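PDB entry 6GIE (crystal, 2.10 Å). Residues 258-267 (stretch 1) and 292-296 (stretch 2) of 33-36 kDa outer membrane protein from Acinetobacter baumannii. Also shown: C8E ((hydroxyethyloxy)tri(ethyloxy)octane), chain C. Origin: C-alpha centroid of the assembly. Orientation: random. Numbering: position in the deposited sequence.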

# COMPACT_ATOMS: atom_id res chain seq x y z
N THR A 258 0.76 12.05 -4.53
CA THR A 258 1.41 12.26 -5.77
C THR A 258 2.64 11.40 -5.77
O THR A 258 3.27 11.23 -4.70
CB THR A 258 1.77 13.76 -5.81
OG1 THR A 258 1.48 14.35 -7.07
CG2 THR A 258 3.06 14.03 -5.39
N GLN A 259 3.00 10.86 -6.95
CA GLN A 259 4.24 10.21 -7.05
C GLN A 259 4.85 10.28 -8.43
O GLN A 259 4.12 10.19 -9.44
CB GLN A 259 4.12 8.74 -6.55
CG GLN A 259 5.42 7.94 -6.66
CD GLN A 259 5.34 6.52 -6.11
OE1 GLN A 259 6.26 6.07 -5.41
NE2 GLN A 259 4.27 5.80 -6.45
N TYR A 260 6.18 10.49 -8.49
CA TYR A 260 6.84 10.61 -9.79
C TYR A 260 8.13 9.85 -9.83
O TYR A 260 8.99 10.06 -8.99
CB TYR A 260 7.13 12.08 -10.18
CG TYR A 260 7.88 12.21 -11.54
CD1 TYR A 260 7.29 11.81 -12.73
CD2 TYR A 260 9.15 12.71 -11.61
CE1 TYR A 260 7.95 11.88 -13.95
CE2 TYR A 260 9.84 12.82 -12.82
CZ TYR A 260 9.24 12.41 -14.00
OH TYR A 260 9.89 12.51 -15.21
N PHE A 261 8.29 9.00 -10.85
CA PHE A 261 9.54 8.29 -11.06
C PHE A 261 10.44 9.13 -11.92
O PHE A 261 10.20 9.28 -13.08
CB PHE A 261 9.30 6.95 -11.76
CG PHE A 261 8.92 5.86 -10.85
CD1 PHE A 261 7.61 5.80 -10.35
CD2 PHE A 261 9.83 4.86 -10.51
CE1 PHE A 261 7.23 4.76 -9.51
CE2 PHE A 261 9.45 3.82 -9.68
CZ PHE A 261 8.15 3.77 -9.19
N ILE A 262 11.49 9.68 -11.33
CA ILE A 262 12.47 10.51 -12.06
C ILE A 262 13.22 9.59 -13.03
O ILE A 262 13.51 9.97 -14.13
CB ILE A 262 13.47 11.16 -11.06
CG1 ILE A 262 12.73 12.07 -10.08
CG2 ILE A 262 14.60 11.88 -11.78
CD1 ILE A 262 13.58 12.56 -8.96
N THR A 263 13.55 8.39 -12.57
CA THR A 263 14.01 7.30 -13.42
C THR A 263 13.27 6.11 -12.89
O THR A 263 12.70 6.18 -11.80
CB THR A 263 15.50 6.96 -13.26
OG1 THR A 263 15.75 6.47 -11.93
CG2 THR A 263 16.34 8.19 -13.54
N PRO A 264 13.32 5.01 -13.63
CA PRO A 264 12.65 3.79 -13.14
C PRO A 264 13.22 3.33 -11.77
O PRO A 264 12.55 2.59 -11.05
CB PRO A 264 12.95 2.78 -14.25
CG PRO A 264 13.26 3.60 -15.47
CD PRO A 264 13.89 4.87 -14.98
N ALA A 265 14.45 3.76 -11.45
CA ALA A 265 15.12 3.46 -10.18
C ALA A 265 14.76 4.37 -9.00
O ALA A 265 14.93 4.01 -7.83
CB ALA A 265 16.63 3.53 -10.37
N VAL A 266 14.34 5.58 -9.30
CA VAL A 266 14.12 6.53 -8.27
C VAL A 266 12.79 7.23 -8.40
O VAL A 266 12.51 7.87 -9.41
CB VAL A 266 15.25 7.57 -8.28
CG1 VAL A 266 15.09 8.48 -7.08
CG2 VAL A 266 16.60 6.87 -8.21
N ALA A 267 12.00 7.17 -7.34
CA ALA A 267 10.72 7.87 -7.28
C ALA A 267 10.64 8.77 -6.03
O ALA A 267 11.21 8.47 -5.01
CB ALA A 267 9.54 6.87 -7.34
C6 C8E C . 4.61 15.58 -9.29
C7 C8E C . 4.61 15.37 -7.80
C8 C8E C . 5.66 14.38 -7.36
O9 C8E C . 6.56 14.99 -6.41
C10 C8E C . 6.06 15.24 -5.10
C11 C8E C . 7.06 15.98 -4.23
O12 C8E C . 6.81 17.39 -4.02
C13 C8E C . 5.50 17.87 -4.18
C14 C8E C . 5.18 19.04 -3.28
O15 C8E C . 3.79 18.80 -3.05
C16 C8E C . 3.11 19.58 -2.12
C17 C8E C . 2.05 18.69 -1.50
O18 C8E C . 1.55 17.73 -2.42
C19 C8E C . 0.70 16.79 -1.74
C20 C8E C . 0.16 15.76 -2.72
O21 C8E C . -1.16 16.11 -3.16
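Stretch 2 292-296: AKFRF

Stretch 2 continues an extended strand through R295 and pairs edge to edge with the second strand segment of stretch 1. Stretch 1 enters as a strand at T258, turns a corner at I262, makes a type I turn from T263 to V266, and resumes as a strand at V266. The direction reverses across this corner and turn: V266 and A267 run antiparallel to stretch 2, whereas the earlier strand, 258-261, points roughly the same way as 292-295, crossing it at -32° with a closest axial approach of 8.9 Å.

The register sets V266 opposite F294 and A267 opposite K293, with CA-CA distances of 4.8 and 5.1 Å. A267 and K293 form the hydrogen-bonded pair: A267 N donates to K293 O at 2.9 Å, and K293 N donates to A267 O at 2.8 Å. One step along, R295 N donates to A265 O at 2.8 Å, so the ladder reaches into the turn. The V266-F294 pair lacks such bonds, but its alpha carbons approach carbonyls, V266 CA to K293 O at 3.3 Å and F294 CA to A265 O at 3.1 Å.

Side chains alternate across the sheet. V266 and F294 share one face, where V266 CG2 lies 4.1 Å from F294 CD2. A267 and K293 share the other, with A267 CB 3.8 Å from K293 CG; from there the lysine extends to the earlier strand, where K293 NZ donates to Q259 OE1 at 2.9 Å. F261 also bridges the gap: its CZ comes within 3.5 Å of R295 CZ, so the ring presents its edge to a face of the guanidinium. A water ties R295 to the turn: the oxygen O of water 1 donates to P264 O at 2.6 Å and accepts from R295 NH1 at 3.0 Å. The rule is economical: backbone hydrogen bonds accompany the register, and the long side chains of K293 and R295 reach the strand that precedes the corner.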

# COMPACT_ATOMS: atom_id res chain seq x y z
N ALA A 292 10.15 8.72 -0.76
CA ALA A 292 11.09 8.42 -1.80
C ALA A 292 11.33 6.95 -1.89
O ALA A 292 11.25 6.24 -0.86
CB ALA A 292 12.42 9.11 -1.50
N LYS A 293 11.70 6.49 -3.09
CA LYS A 293 11.97 5.08 -3.24
C LYS A 293 13.01 4.75 -4.31
O LYS A 293 13.12 5.45 -5.33
CB LYS A 293 10.64 4.34 -3.47
CG LYS A 293 10.30 4.06 -4.90
CD LYS A 293 8.92 3.39 -5.09
CE LYS A 293 7.91 3.64 -3.95
NZ LYS A 293 6.52 3.40 -4.43
N PHE A 294 13.79 3.69 -4.03
CA PHE A 294 14.89 3.30 -4.86
C PHE A 294 14.70 1.83 -5.18
O PHE A 294 14.46 0.98 -4.28
CB PHE A 294 16.27 3.51 -4.14
CG PHE A 294 16.44 4.87 -3.58
CD1 PHE A 294 15.75 5.25 -2.39
CD2 PHE A 294 17.20 5.84 -4.26
CE1 PHE A 294 15.86 6.55 -1.90
CE2 PHE A 294 17.29 7.14 -3.77
CZ PHE A 294 16.61 7.49 -2.60
N ARG A 295 14.94 1.53 -6.44
CA ARG A 295 14.84 0.23 -6.89
C ARG A 295 16.15 -0.24 -7.44
O ARG A 295 16.85 0.50 -8.13
CB ARG A 295 13.71 0.10 -7.94
CG ARG A 295 12.32 0.34 -7.39
CD ARG A 295 11.27 0.23 -8.52
NE ARG A 295 9.92 0.31 -7.98
CZ ARG A 295 8.80 0.32 -8.70
NH1 ARG A 295 8.80 0.25 -10.03
NH2 ARG A 295 7.64 0.37 -8.06
N PHE A 296 16.42 -1.53 -7.19
CA PHE A 296 17.61 -2.18 -7.71
C PHE A 296 17.44 -3.72 -7.74
O PHE A 296 18.45 -4.40 -7.83
CB PHE A 296 18.89 -1.74 -6.92
CG PHE A 296 18.85 -2.00 -5.43
CD1 PHE A 296 18.16 -1.16 -4.57
CD2 PHE A 296 19.53 -3.09 -4.88
CE1 PHE A 296 18.13 -1.41 -3.18
CE2 PHE A 296 19.50 -3.35 -3.50
CZ PHE A 296 18.81 -2.50 -2.65
O HOH W 1 11.21 0.50 -11.88